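Local structure of LYND (Lyngbya aestuarii, 4V1T) at residues 556-561 with 673-678; 593-598 with 607-612. The protein is a cyanobacterial member of the YcaO family that binds ADP, magnesium and zinc, and probably acts as an ATP-dependent cyclodehydratase forming azoline heterocycles in precursor peptides. All coordinates share one frame; numbering follows the deposited sequence.

Contact 1 (556-561 with 673-678); sequences ALWWYN and PYLLPD
Tyr-674 meets two consecutive tryptophans of helix 538-561, its ring turned to one and its backbone carbonyl to the other. Its ring stands edge-on over a face of Trp-559 in a T-shaped pair: the six-membered ring centroids are 5.3 Å apart and the planes lie at 89°. The CE2 corner does the touching, with Tyr-674 CE2 3.8 Å from Trp-559 CE3, while the hydroxyl lies over the same benzo ring toward its rim and is hydrogen-bonded to Asn-769 and His-672. Trp-559 NE1 is held by the carbonyl of Thr-771, which helps fix the indole that receives this edge. The contact joins the last turns of helix 538-561 to the loop between helices 661-666 and 697-710, in the YcaO cyclodehydratase domain. Trp-558 uses its N-H instead: NE1 donates to Tyr-674 O at 2.9 Å, the acceptor near the indole plane but the N-H angle bent to 148°, and the donor somewhat out of the carbonyl plane. With CG anti to the backbone N (chi1 159°), this indole reaches across to the loop. Leu-675 sends its CD2 methyl to both indoles, 3.7 Å from Trp-558 CZ2 and 4.1 Å from Trp-559 CZ3.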
loop_
_atom_site.group_PDB
_atom_site.type_symbol
_atom_site.label_atom_id
_atom_site.label_comp_id
_atom_site.label_asym_id
_atom_site.label_seq_id
_atom_site.Cartn_x
_atom_site.Cartn_y
_atom_site.Cartn_z
ATOM N N ALA B 556 14.928 13.478 -33.526
ATOM C CA ALA B 556 16.229 13.613 -34.196
ATOM C C ALA B 556 16.131 14.539 -35.403
ATOM O O ALA B 556 16.952 15.431 -35.573
ATOM C CB ALA B 556 16.753 12.251 -34.621
ATOM N N LEU B 557 15.118 14.321 -36.232
ATOM C CA LEU B 557 14.910 15.129 -37.424
ATOM C C LEU B 557 14.761 16.591 -37.053
ATOM O O LEU B 557 15.425 17.462 -37.621
ATOM C CB LEU B 557 13.659 14.656 -38.176
ATOM C CG LEU B 557 13.704 13.248 -38.788
ATOM C CD1 LEU B 557 12.424 12.962 -39.555
ATOM C CD2 LEU B 557 14.912 13.050 -39.693
ATOM N N TRP B 558 13.885 16.854 -36.092
ATOM C CA TRP B 558 13.600 18.213 -35.657
ATOM C C TRP B 558 14.810 18.875 -35.018
ATOM O O TRP B 558 15.188 19.992 -35.388
ATOM C CB TRP B 558 12.428 18.208 -34.675
ATOM C CG TRP B 558 12.354 19.415 -33.783
ATOM C CD1 TRP B 558 12.139 20.709 -34.159
ATOM C CD2 TRP B 558 12.474 19.424 -32.354
ATOM N NE1 TRP B 558 12.134 21.529 -33.049
ATOM C CE2 TRP B 558 12.328 20.761 -31.931
ATOM C CE3 TRP B 558 12.685 18.429 -31.393
ATOM C CZ2 TRP B 558 12.398 21.128 -30.588
ATOM C CZ3 TRP B 558 12.752 18.794 -30.062
ATOM C CH2 TRP B 558 12.609 20.133 -29.671
ATOM N N TRP B 559 15.423 18.176 -34.071
ATOM C CA TRP B 559 16.487 18.748 -33.259
ATOM C C TRP B 559 17.759 19.071 -34.041
ATOM O O TRP B 559 18.327 20.154 -33.907
ATOM C CB TRP B 559 16.832 17.794 -32.116
ATOM C CG TRP B 559 17.894 18.318 -31.216
ATOM C CD1 TRP B 559 19.237 18.092 -31.315
ATOM C CD2 TRP B 559 17.713 19.163 -30.082
ATOM N NE1 TRP B 559 19.902 18.740 -30.308
ATOM C CE2 TRP B 559 18.988 19.406 -29.536
ATOM C CE3 TRP B 559 16.594 19.734 -29.465
ATOM C CZ2 TRP B 559 19.175 20.200 -28.413
ATOM C CZ3 TRP B 559 16.782 20.523 -28.351
ATOM C CH2 TRP B 559 18.064 20.752 -27.836
ATOM N N TYR B 560 18.219 18.125 -34.847
ATOM C CA TYR B 560 19.525 18.252 -35.480
ATOM C C TYR B 560 19.472 19.041 -36.782
ATOM O O TYR B 560 20.472 19.636 -37.185
ATOM C CB TYR B 560 20.140 16.868 -35.695
ATOM C CG TYR B 560 20.511 16.230 -34.385
ATOM C CD1 TYR B 560 21.640 16.650 -33.671
ATOM C CD2 TYR B 560 19.703 15.248 -33.816
ATOM C CE1 TYR B 560 21.955 16.086 -32.448
ATOM C CE2 TYR B 560 20.016 14.681 -32.604
ATOM C CZ TYR B 560 21.136 15.101 -31.921
ATOM O OH TYR B 560 21.424 14.525 -30.707
ATOM N N ASN B 561 18.314 19.062 -37.433
ATOM C CA ASN B 561 18.103 19.978 -38.551
ATOM C C ASN B 561 17.640 21.343 -38.038
ATOM O O ASN B 561 17.542 22.287 -38.803
ATOM C CB ASN B 561 17.087 19.416 -39.540
ATOM C CG ASN B 561 17.571 18.149 -40.219
ATOM O OD1 ASN B 561 18.367 18.197 -41.159
ATOM N ND2 ASN B 561 17.082 17.008 -39.756
ATOM N N PRO B 673 15.868 28.953 -31.112
ATOM C CA PRO B 673 14.556 29.404 -31.602
ATOM C C PRO B 673 13.689 28.284 -32.172
ATOM O O PRO B 673 12.473 28.452 -32.302
ATOM C CB PRO B 673 14.918 30.416 -32.698
ATOM C CG PRO B 673 16.279 30.034 -33.133
ATOM C CD PRO B 673 16.975 29.476 -31.932
ATOM N N TYR B 674 14.312 27.155 -32.499
ATOM C CA TYR B 674 13.589 25.986 -32.972
ATOM C C TYR B 674 12.806 25.280 -31.846
ATOM O O TYR B 674 12.171 24.247 -32.080
ATOM C CB TYR B 674 14.552 24.996 -33.637
ATOM C CG TYR B 674 15.738 24.599 -32.775
ATOM C CD1 TYR B 674 16.911 25.344 -32.788
ATOM C CD2 TYR B 674 15.687 23.475 -31.961
ATOM C CE1 TYR B 674 17.989 24.989 -32.002
ATOM C CE2 TYR B 674 16.762 23.110 -31.176
ATOM C CZ TYR B 674 17.905 23.869 -31.199
ATOM O OH TYR B 674 18.969 23.507 -30.420
ATOM N N LEU B 675 12.853 25.835 -30.634
ATOM C CA LEU B 675 12.086 25.313 -29.508
ATOM C C LEU B 675 10.687 25.907 -29.443
ATOM O O LEU B 675 9.756 25.260 -28.965
ATOM C CB LEU B 675 12.807 25.589 -28.189
ATOM C CG LEU B 675 14.066 24.775 -27.883
ATOM C CD1 LEU B 675 14.586 25.167 -26.512
ATOM C CD2 LEU B 675 13.813 23.278 -27.934
ATOM N N LEU B 676 10.535 27.142 -29.908
ATOM C CA LEU B 676 9.235 27.791 -29.869
ATOM C C LEU B 676 8.580 27.658 -31.235
ATOM O O LEU B 676 9.266 27.523 -32.247
ATOM C CB LEU B 676 9.361 29.249 -29.424
ATOM C CG LEU B 676 10.208 30.196 -30.262
ATOM C CD1 LEU B 676 9.379 30.808 -31.386
ATOM C CD2 LEU B 676 10.788 31.278 -29.364
ATOM N N PRO B 677 7.243 27.664 -31.273
ATOM C CA PRO B 677 6.578 27.438 -32.553
ATOM C C PRO B 677 6.724 28.611 -33.508
ATOM O O PRO B 677 6.792 29.759 -33.065
ATOM C CB PRO B 677 5.123 27.242 -32.150
ATOM C CG PRO B 677 4.974 28.034 -30.887
ATOM C CD PRO B 677 6.288 27.911 -30.179
ATOM N N ASP B 678 6.779 28.333 -34.804
ATOM C CA ASP B 678 6.804 29.418 -35.777
ATOM C C ASP B 678 5.370 29.811 -36.082
ATOM O O ASP B 678 4.554 28.985 -36.500
ATOM C CB ASP B 678 7.571 29.040 -37.050
ATOM C CG ASP B 678 6.933 27.907 -37.806
ATOM O OD1 ASP B 678 6.439 26.958 -37.151
ATOM O OD2 ASP B 678 6.934 27.972 -39.057
#

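Contact 2 (593-598 with 607-612); sequences WVLDLT and AGVSNR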
loop_
_atom_site.group_PDB
_atom_site.type_symbol
_atom_site.label_atom_id
_atom_site.label_comp_id
_atom_site.label_asym_id
_atom_site.label_seq_id
_atom_site.Cartn_x
_atom_site.Cartn_y
_atom_site.Cartn_z
ATOM N N TRP B 593 3.960 24.580 -23.971
ATOM C CA TRP B 593 3.396 24.421 -25.300
ATOM C C TRP B 593 3.881 23.124 -25.915
ATOM O O TRP B 593 4.800 22.491 -25.398
ATOM C CB TRP B 593 3.759 25.616 -26.189
ATOM C CG TRP B 593 5.217 25.771 -26.438
ATOM C CD1 TRP B 593 5.924 25.285 -27.497
ATOM C CD2 TRP B 593 6.156 26.463 -25.611
ATOM N NE1 TRP B 593 7.241 25.639 -27.389
ATOM C CE2 TRP B 593 7.413 26.363 -26.239
ATOM C CE3 TRP B 593 6.055 27.164 -24.404
ATOM C CZ2 TRP B 593 8.566 26.930 -25.694
ATOM C CZ3 TRP B 593 7.202 27.725 -23.863
ATOM C CH2 TRP B 593 8.444 27.608 -24.516
ATOM N N VAL B 594 3.267 22.745 -27.031
ATOM C CA VAL B 594 3.583 21.490 -27.703
ATOM C C VAL B 594 3.900 21.716 -29.176
ATOM O O VAL B 594 3.231 22.510 -29.841
ATOM C CB VAL B 594 2.415 20.491 -27.564
ATOM C CG1 VAL B 594 2.685 19.208 -28.340
ATOM C CG2 VAL B 594 2.171 20.180 -26.101
ATOM N N LEU B 595 4.916 21.006 -29.674
ATOM C CA LEU B 595 5.290 21.049 -31.094
ATOM C C LEU B 595 4.960 19.741 -31.814
ATOM O O LEU B 595 5.053 18.669 -31.232
ATOM C CB LEU B 595 6.786 21.324 -31.247
ATOM C CG LEU B 595 7.345 22.599 -30.628
ATOM C CD1 LEU B 595 8.825 22.669 -30.924
ATOM C CD2 LEU B 595 6.631 23.844 -31.133
ATOM N N ASP B 596 4.591 19.841 -33.083
ATOM C CA ASP B 596 4.322 18.664 -33.902
ATOM C C ASP B 596 5.618 18.146 -34.537
ATOM O O ASP B 596 6.304 18.888 -35.224
ATOM C CB ASP B 596 3.305 18.994 -34.994
ATOM C CG ASP B 596 3.113 17.849 -35.973
ATOM O OD1 ASP B 596 2.289 16.960 -35.684
ATOM O OD2 ASP B 596 3.792 17.832 -37.023
ATOM N N LEU B 597 5.924 16.873 -34.300
ATOM C CA LEU B 597 7.109 16.212 -34.847
ATOM C C LEU B 597 6.737 15.102 -35.840
ATOM O O LEU B 597 7.598 14.340 -36.299
ATOM C CB LEU B 597 7.944 15.629 -33.702
ATOM C CG LEU B 597 9.099 16.457 -33.149
ATOM C CD1 LEU B 597 8.778 17.945 -33.079
ATOM C CD2 LEU B 597 9.488 15.933 -31.773
ATOM N N THR B 598 5.449 15.014 -36.166
ATOM C CA THR B 598 4.955 13.980 -37.062
ATOM C C THR B 598 5.676 14.035 -38.410
ATOM O O THR B 598 5.592 15.032 -39.119
ATOM C CB THR B 598 3.443 14.129 -37.284
ATOM O OG1 THR B 598 2.796 14.311 -36.016
ATOM C CG2 THR B 598 2.874 12.886 -37.979
ATOM N N ALA B 607 6.617 17.103 -29.221
ATOM C CA ALA B 607 7.556 17.569 -28.211
ATOM C C ALA B 607 6.862 18.576 -27.305
ATOM O O ALA B 607 6.355 19.593 -27.768
ATOM C CB ALA B 607 8.765 18.199 -28.862
ATOM N N GLY B 608 6.828 18.278 -26.014
ATOM C CA GLY B 608 6.411 19.247 -25.021
ATOM C C GLY B 608 7.606 20.107 -24.655
ATOM O O GLY B 608 8.700 19.598 -24.489
ATOM N N VAL B 609 7.398 21.411 -24.539
ATOM C CA VAL B 609 8.486 22.324 -24.224
ATOM C C VAL B 609 8.011 23.310 -23.167
ATOM O O VAL B 609 6.867 23.755 -23.189
ATOM C CB VAL B 609 8.977 23.076 -25.482
ATOM C CG1 VAL B 609 10.131 24.015 -25.146
ATOM C CG2 VAL B 609 9.405 22.089 -26.557
ATOM N N SER B 610 8.898 23.645 -22.240
ATOM C CA SER B 610 8.549 24.554 -21.171
ATOM C C SER B 610 9.767 25.267 -20.613
ATOM O O SER B 610 10.786 24.645 -20.312
ATOM C CB SER B 610 7.829 23.800 -20.046
ATOM O OG SER B 610 7.666 24.642 -18.919
ATOM N N ASN B 611 9.628 26.580 -20.466
ATOM C CA ASN B 611 10.635 27.425 -19.847
ATOM C C ASN B 611 10.096 28.089 -18.578
ATOM O O ASN B 611 8.888 28.250 -18.409
ATOM C CB ASN B 611 11.102 28.501 -20.833
ATOM C CG ASN B 611 10.007 29.506 -21.164
ATOM O OD1 ASN B 611 8.940 29.144 -21.654
ATOM N ND2 ASN B 611 10.267 30.771 -20.888
ATOM N N ARG B 612 10.985 28.477 -17.687
ATOM C CA ARG B 612 10.626 29.314 -16.562
ATOM C C ARG B 612 10.582 30.763 -16.927
ATOM O O ARG B 612 11.442 31.253 -17.599
ATOM C CB ARG B 612 11.623 29.164 -15.448
ATOM C CG ARG B 612 11.662 27.786 -14.870
ATOM C CD ARG B 612 10.808 27.673 -13.648
ATOM N NE ARG B 612 11.610 27.770 -12.451
ATOM C CZ ARG B 612 11.507 28.750 -11.581
ATOM N NH1 ARG B 612 10.632 29.726 -11.778
ATOM N NH2 ARG B 612 12.283 28.751 -10.522
#
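Trp-593 lays its indole across Val-609, its partner on the adjacent strand, and reaches on to Asn-611. The NE1-CE2-CZ2 side lies along Val-609, with Trp-593 CZ2 3.4 Å from Val-609 CG1, a close apolar approach; the far benzo corner meets Asn-611. Over one face of the indole lies Val-609 O, 3.6 Å above the plane and offset toward the rim. At the edge sits the amide oxygen of Asn-611, with OD1 3.1 Å from Trp-593 CZ3 and the amide plane turned 61° from the ring. A chi1 of 63° places CG between the backbone N and the carbonyl carbon, carrying the indole over the neighbouring strand. Leu-595 and Ala-607 continue the same face of the sheet, and Leu-597 CD2 comes 3.8 Å from Ala-607 CB beyond the end of the strand.

Behind these side chains, two reciprocal pairs of backbone hydrogen bonds set the register. Val-609 N donates to Trp-593 O at 2.9 Å, and Leu-595 N to Ala-607 O at 2.8 Å; each has its return bond. Between them Val-594 faces Gly-608 as a non-hydrogen-bonded pair with CA atoms 4.5 Å apart, and Val-594 CA makes a CA-H...O contact with Ala-607 O at 3.4 Å.

Further out, Trp-593 NE1 is hydrogen-bonded to the carbonyl of Leu-675, and Pro-677 touches the indole. Leu-595 and Leu-597 rest on Trp-558 of helix 538-561. Asp-596 forms a salt bridge with Arg-565 and accepts a hydrogen bond from the Thr-598 hydroxyl. Strand 605-612 also pairs with 621-626, making it the middle strand of a three-stranded antiparallel sheet whose first two strands, 590-596 and 605-612, form this beta hairpin.

In the fold
Both contacts are buried and lie on the same side of the chain's centre, their own centres 10 Å apart, with contact 2 nested in the chain segment that contact 1 closes. Loop 673-678 bridges them: successive carbonyls, of Tyr-674 and Leu-675, receive indole N-H groups from helix 538-561 and strand 590-596, the second with Leu-675 O 3.0 Å from Trp-593 NE1. Trp-558 of contact 1 also packs on Leu-595 and Leu-597, so helix and loop both lie against the hairpin. Contact 1 relies on side chains and one side-chain-to-backbone bond across 235 Å², whereas contact 2 buries 410 Å² and combines strand pairing through four backbone bonds with indole packing.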